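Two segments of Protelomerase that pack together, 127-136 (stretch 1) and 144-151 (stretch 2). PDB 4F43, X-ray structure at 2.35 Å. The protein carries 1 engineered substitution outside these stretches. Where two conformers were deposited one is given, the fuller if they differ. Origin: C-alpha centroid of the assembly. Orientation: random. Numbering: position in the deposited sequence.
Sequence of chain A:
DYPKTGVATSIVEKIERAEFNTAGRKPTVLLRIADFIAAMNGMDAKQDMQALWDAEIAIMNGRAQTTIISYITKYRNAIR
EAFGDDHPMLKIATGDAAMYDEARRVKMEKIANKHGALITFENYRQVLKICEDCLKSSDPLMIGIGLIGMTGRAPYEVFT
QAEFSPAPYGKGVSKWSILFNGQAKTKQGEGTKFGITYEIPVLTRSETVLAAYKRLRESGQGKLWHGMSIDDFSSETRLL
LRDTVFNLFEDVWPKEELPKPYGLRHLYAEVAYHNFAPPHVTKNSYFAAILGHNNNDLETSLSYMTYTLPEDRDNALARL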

ATOM      1  N   VAL A 127      12.681  -6.175  17.304  1.00 51.49           N
ATOM      2  CA  VAL A 127      11.994  -5.246  16.413  1.00 45.14           C
ATOM      3  C   VAL A 127      10.656  -4.815  17.008  1.00 38.27           C
ATOM      4  O   VAL A 127      10.318  -3.626  17.016  1.00 39.31           O
ATOM      5  CB  VAL A 127      11.755  -5.874  15.023  1.00 38.02           C
ATOM      6  CG1 VAL A 127      10.912  -4.950  14.156  1.00 44.86           C
ATOM      7  CG2 VAL A 127      13.079  -6.189  14.346  1.00 21.45           C
ATOM      8  N   LEU A 128       9.900  -5.791  17.505  1.00 28.76           N
ATOM      9  CA  LEU A 128       8.628  -5.520  18.169  1.00 29.99           C
ATOM     10  C   LEU A 128       8.823  -4.576  19.349  1.00 39.32           C
ATOM     11  O   LEU A 128       8.036  -3.645  19.555  1.00 39.34           O
ATOM     12  CB  LEU A 128       7.984  -6.824  18.642  1.00 29.72           C
ATOM     13  CG  LEU A 128       7.524  -7.789  17.548  1.00 40.80           C
ATOM     14  CD1 LEU A 128       7.108  -9.123  18.146  1.00 40.76           C
ATOM     15  CD2 LEU A 128       6.384  -7.177  16.752  1.00 47.16           C
ATOM     16  N   LYS A 129       9.880  -4.818  20.118  1.00 39.39           N
ATOM     17  CA  LYS A 129      10.213  -3.959  21.247  1.00 43.95           C
ATOM     18  C   LYS A 129      10.552  -2.547  20.776  1.00 40.88           C
ATOM     19  O   LYS A 129      10.175  -1.565  21.416  1.00 42.77           O
ATOM     20  CB  LYS A 129      11.380  -4.542  22.044  1.00 56.74           C
ATOM     21  CG  LYS A 129      11.774  -3.707  23.251  1.00 59.52           C
ATOM     22  CD  LYS A 129      10.647  -3.646  24.271  1.00 61.95           C
ATOM     23  CE  LYS A 129      10.859  -2.512  25.262  1.00 69.64           C
ATOM     24  NZ  LYS A 129      12.217  -2.540  25.873  1.00 77.16           N
ATOM     25  N   ILE A 130      11.262  -2.453  19.655  1.00 31.73           N
ATOM     26  CA  ILE A 130      11.621  -1.160  19.081  1.00 23.86           C
ATOM     27  C   ILE A 130      10.376  -0.375  18.689  1.00 21.49           C
ATOM     28  O   ILE A 130      10.272   0.816  18.978  1.00 29.34           O
ATOM     29  CB  ILE A 130      12.549  -1.309  17.854  1.00 26.95           C
ATOM     30  CG1 ILE A 130      13.934  -1.793  18.285  1.00 25.68           C
ATOM     31  CG2 ILE A 130      12.689   0.016  17.120  1.00 24.57           C
ATOM     32  CD1 ILE A 130      14.884  -2.025  17.131  1.00 24.66           C
ATOM     33  N   CYS A 131       9.427  -1.044  18.039  1.00 21.81           N
ATOM     34  CA  CYS A 131       8.166  -0.402  17.682  1.00 23.59           C
ATOM     35  C   CYS A 131       7.410   0.051  18.933  1.00 35.70           C
ATOM     36  O   CYS A 131       6.915   1.183  19.003  1.00 47.26           O
ATOM     37  CB  CYS A 131       7.298  -1.344  16.844  1.00 20.79           C
ATOM     38  SG  CYS A 131       8.016  -1.786  15.245  1.00 53.31           S
ATOM     39  N   GLU A 132       7.343  -0.839  19.920  1.00 31.97           N
ATOM     40  CA  GLU A 132       6.686  -0.539  21.189  1.00 36.59           C
ATOM     41  C   GLU A 132       7.310   0.678  21.868  1.00 45.63           C
ATOM     42  O   GLU A 132       6.625   1.433  22.556  1.00 53.80           O
ATOM     43  CB  GLU A 132       6.751  -1.749  22.121  1.00 38.23           C
ATOM     44  CG  GLU A 132       5.870  -1.631  23.351  1.00 51.42           C
ATOM     45  CD  GLU A 132       6.025  -2.810  24.291  1.00 62.62           C
ATOM     46  OE1 GLU A 132       4.996  -3.325  24.774  1.00 62.23           O
ATOM     47  OE2 GLU A 132       7.177  -3.220  24.550  1.00 69.42           O
ATOM     48  N   ASP A 133       8.611   0.863  21.669  1.00 42.88           N
ATOM     49  CA  ASP A 133       9.315   2.015  22.217  1.00 41.49           C
ATOM     50  C   ASP A 133       9.024   3.264  21.395  1.00 36.15           C
ATOM     51  O   ASP A 133       8.964   4.370  21.931  1.00 37.58           O
ATOM     52  CB  ASP A 133      10.818   1.749  22.279  1.00 46.71           C
ATOM     53  CG  ASP A 133      11.171   0.653  23.261  1.00 55.26           C
ATOM     54  OD1 ASP A 133      10.471   0.530  24.288  1.00 57.31           O
ATOM     55  OD2 ASP A 133      12.143  -0.088  23.005  1.00 52.86           O
ATOM     56  N   CYS A 134       8.850   3.080  20.089  0.96 34.97           N
ATOM     57  CA  CYS A 134       8.495   4.181  19.202  0.96 33.10           C
ATOM     58  C   CYS A 134       7.093   4.682  19.517  0.96 29.39           C
ATOM     59  O   CYS A 134       6.752   5.829  19.228  0.96 27.52           O
ATOM     60  CB  CYS A 134       8.581   3.749  17.737  0.96 30.86           C
ATOM     61  SG  CYS A 134      10.262   3.519  17.117  0.96 50.67           S
ATOM     62  N   LEU A 135       6.285   3.812  20.115  1.00 33.26           N
ATOM     63  CA  LEU A 135       4.927   4.172  20.512  1.00 34.17           C
ATOM     64  C   LEU A 135       4.908   5.273  21.576  1.00 42.91           C
ATOM     65  O   LEU A 135       3.910   5.972  21.740  1.00 45.12           O
ATOM     66  CB  LEU A 135       4.185   2.941  21.033  1.00 39.02           C
ATOM     67  CG  LEU A 135       2.863   2.598  20.348  1.00 40.13           C
ATOM     68  CD1 LEU A 135       3.082   2.370  18.863  1.00 33.86           C
ATOM     69  CD2 LEU A 135       2.224   1.378  20.992  1.00 43.67           C
ATOM     70  N   LYS A 136       6.017   5.422  22.295  1.00 51.36           N
ATOM     71  CA  LYS A 136       6.104   6.394  23.382  1.00 57.41           C
ATOM     72  C   LYS A 136       6.962   7.604  23.016  1.00 57.57           C
ATOM     73  O   LYS A 136       7.231   8.459  23.858  1.00 49.29           O
ATOM     74  CB  LYS A 136       6.645   5.722  24.646  1.00 52.01           C
ATOM     75  CG  LYS A 136       5.736   4.628  25.183  1.00 49.08           C
ATOM     76  CD  LYS A 136       6.521   3.564  25.928  1.00 41.67           C
ATOM     77  CE  LYS A 136       5.618   2.428  26.372  1.00 40.17           C
ATOM     78  NZ  LYS A 136       6.397   1.288  26.928  1.00 41.42           N
ATOM     79  N   GLY A 144       4.319   6.773  14.208  1.00 41.10           N
ATOM     80  CA  GLY A 144       3.762   6.146  13.024  1.00 38.00           C
ATOM     81  C   GLY A 144       4.388   4.792  12.744  1.00 35.01           C
ATOM     82  O   GLY A 144       3.680   3.815  12.511  1.00 42.04           O
ATOM     83  N   ILE A 145       5.718   4.741  12.774  1.00 28.21           N
ATOM     84  CA  ILE A 145       6.451   3.495  12.565  1.00 25.75           C
ATOM     85  C   ILE A 145       6.041   2.430  13.577  1.00 22.91           C
ATOM     86  O   ILE A 145       5.713   1.297  13.210  1.00 30.38           O
ATOM     87  CB  ILE A 145       7.968   3.715  12.687  1.00 25.03           C
ATOM     88  CG1 ILE A 145       8.429   4.807  11.723  1.00 21.63           C
ATOM     89  CG2 ILE A 145       8.719   2.415  12.431  1.00 22.86           C
ATOM     90  CD1 ILE A 145       9.777   5.382  12.072  1.00 27.71           C
ATOM     91  N   GLY A 146       6.066   2.805  14.852  1.00 17.60           N
ATOM     92  CA  GLY A 146       5.676   1.906  15.921  1.00 19.12           C
ATOM     93  C   GLY A 146       4.248   1.426  15.764  1.00 21.98           C
ATOM     94  O   GLY A 146       3.926   0.282  16.086  1.00 24.41           O
ATOM     95  N   LEU A 147       3.389   2.307  15.260  1.00 24.19           N
ATOM     96  CA  LEU A 147       1.994   1.967  15.019  1.00 21.08           C
ATOM     97  C   LEU A 147       1.886   0.942  13.895  1.00 17.35           C
ATOM     98  O   LEU A 147       1.073   0.024  13.963  1.00 15.76           O
ATOM     99  CB  LEU A 147       1.188   3.222  14.682  1.00 29.04           C
ATOM    100  CG  LEU A 147      -0.125   3.410  15.441  1.00 24.35           C
ATOM    101  CD1 LEU A 147       0.050   3.038  16.901  1.00 17.43           C
ATOM    102  CD2 LEU A 147      -0.597   4.849  15.316  1.00 26.85           C
ATOM    103  N   ILE A 148       2.712   1.103  12.865  1.00 27.64           N
ATOM    104  CA  ILE A 148       2.772   0.134  11.777  1.00 15.90           C
ATOM    105  C   ILE A 148       3.220  -1.220  12.311  1.00 21.93           C
ATOM    106  O   ILE A 148       2.668  -2.258  11.944  1.00 28.67           O
ATOM    107  CB  ILE A 148       3.740   0.581  10.663  1.00 15.25           C
ATOM    108  CG1 ILE A 148       3.264   1.885  10.028  1.00 20.55           C
ATOM    109  CG2 ILE A 148       3.875  -0.501   9.600  1.00 14.66           C
ATOM    110  CD1 ILE A 148       4.183   2.410   8.946  1.00 28.94           C
ATOM    111  N   GLY A 149       4.217  -1.202  13.189  1.00 22.95           N
ATOM    112  CA  GLY A 149       4.742  -2.431  13.757  1.00 24.83           C
ATOM    113  C   GLY A 149       3.770  -3.137  14.686  1.00 29.14           C
ATOM    114  O   GLY A 149       3.751  -4.366  14.755  1.00 27.81           O
ATOM    115  N   MET A 150       2.955  -2.361  15.394  1.00 39.50           N
ATOM    116  CA  MET A 150       2.062  -2.912  16.412  1.00 32.73           C
ATOM    117  C   MET A 150       0.675  -3.293  15.890  1.00 35.79           C
ATOM    118  O   MET A 150       0.217  -4.417  16.099  1.00 37.02           O
ATOM    119  CB  MET A 150       1.929  -1.944  17.591  1.00 24.20           C
ATOM    120  CG  MET A 150       3.196  -1.781  18.425  1.00 25.26           C
ATOM    121  SD  MET A 150       3.607  -3.225  19.430  1.00 54.11           S
ATOM    122  CE  MET A 150       4.870  -4.011  18.431  1.00 20.15           C
ATOM    123  N   THR A 151       0.004  -2.360  15.221  1.00 43.59           N
ATOM    124  CA  THR A 151      -1.354  -2.616  14.741  1.00 46.84           C
ATOM    125  C   THR A 151      -1.374  -3.224  13.339  1.00 48.70           C
ATOM    126  O   THR A 151      -2.378  -3.794  12.916  1.00 52.19           O
ATOM    127  CB  THR A 151      -2.237  -1.346  14.779  1.00 44.45           C
ATOM    128  OG1 THR A 151      -3.619  -1.722  14.774  1.00 48.58           O
ATOM    129  CG2 THR A 151      -1.955  -0.456  13.584  1.00 40.07           C
TER

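Where two helices must approach closely, glycine often provides the room, and this segment of protelomerase is a compact example. The helix axes come within 7.3 Å at 131° between their N-to-C directions, and no hydrogen bond links the two stretches; close packing does the work.

Along the second stretch, Gly144 lies outside the contact. Ile145 points sideways, and its O lies 4.4 Å from Cys131 SG. Gly146 and Cys131 have the nearest CA atoms across the stretches, 3.8 Å apart. Gly146 CA also lies 3.4 Å from Cys131 O in a CA-H...O contact, and 3.9 Å from Cys134 CB. A CB on Gly146 would fall 2.5 Å from Cys131 O, a clash, so the absence of a side chain is what permits this proximity.

Leu147 starts away from the first helix, but its end returns, placing CD1 3.7 Å from Leu135 CD1. Leu135 CD1 also rests 3.4 Å from Gly146 C, so Leu135 packs against the backbone of Gly146 as well as meeting a leucine. Ile148, one residue on, leads away and takes no part.

Gly149 repeats the principle with a side chain as the beneficiary. Cys131 SG packs 3.7 Å from Gly149 CA, and a CB there would lie 2.1 Å from the sulfur. Cys131 thus acts as a knob, seated among Ile145, Gly146, Gly149 and Met150; its small side chain fits the space left beside the two glycines.

Met150 closes the contact with the largest buried area of any residue here. Its flexible chain, m at chi1 and chi2, carries CE to 3.4 Å from Leu128 O and 3.9 Å from both Leu128 CD2 and Cys131 CB, while CG lies 4.2 Å from Leu135 CD1. Thr151 is out of reach.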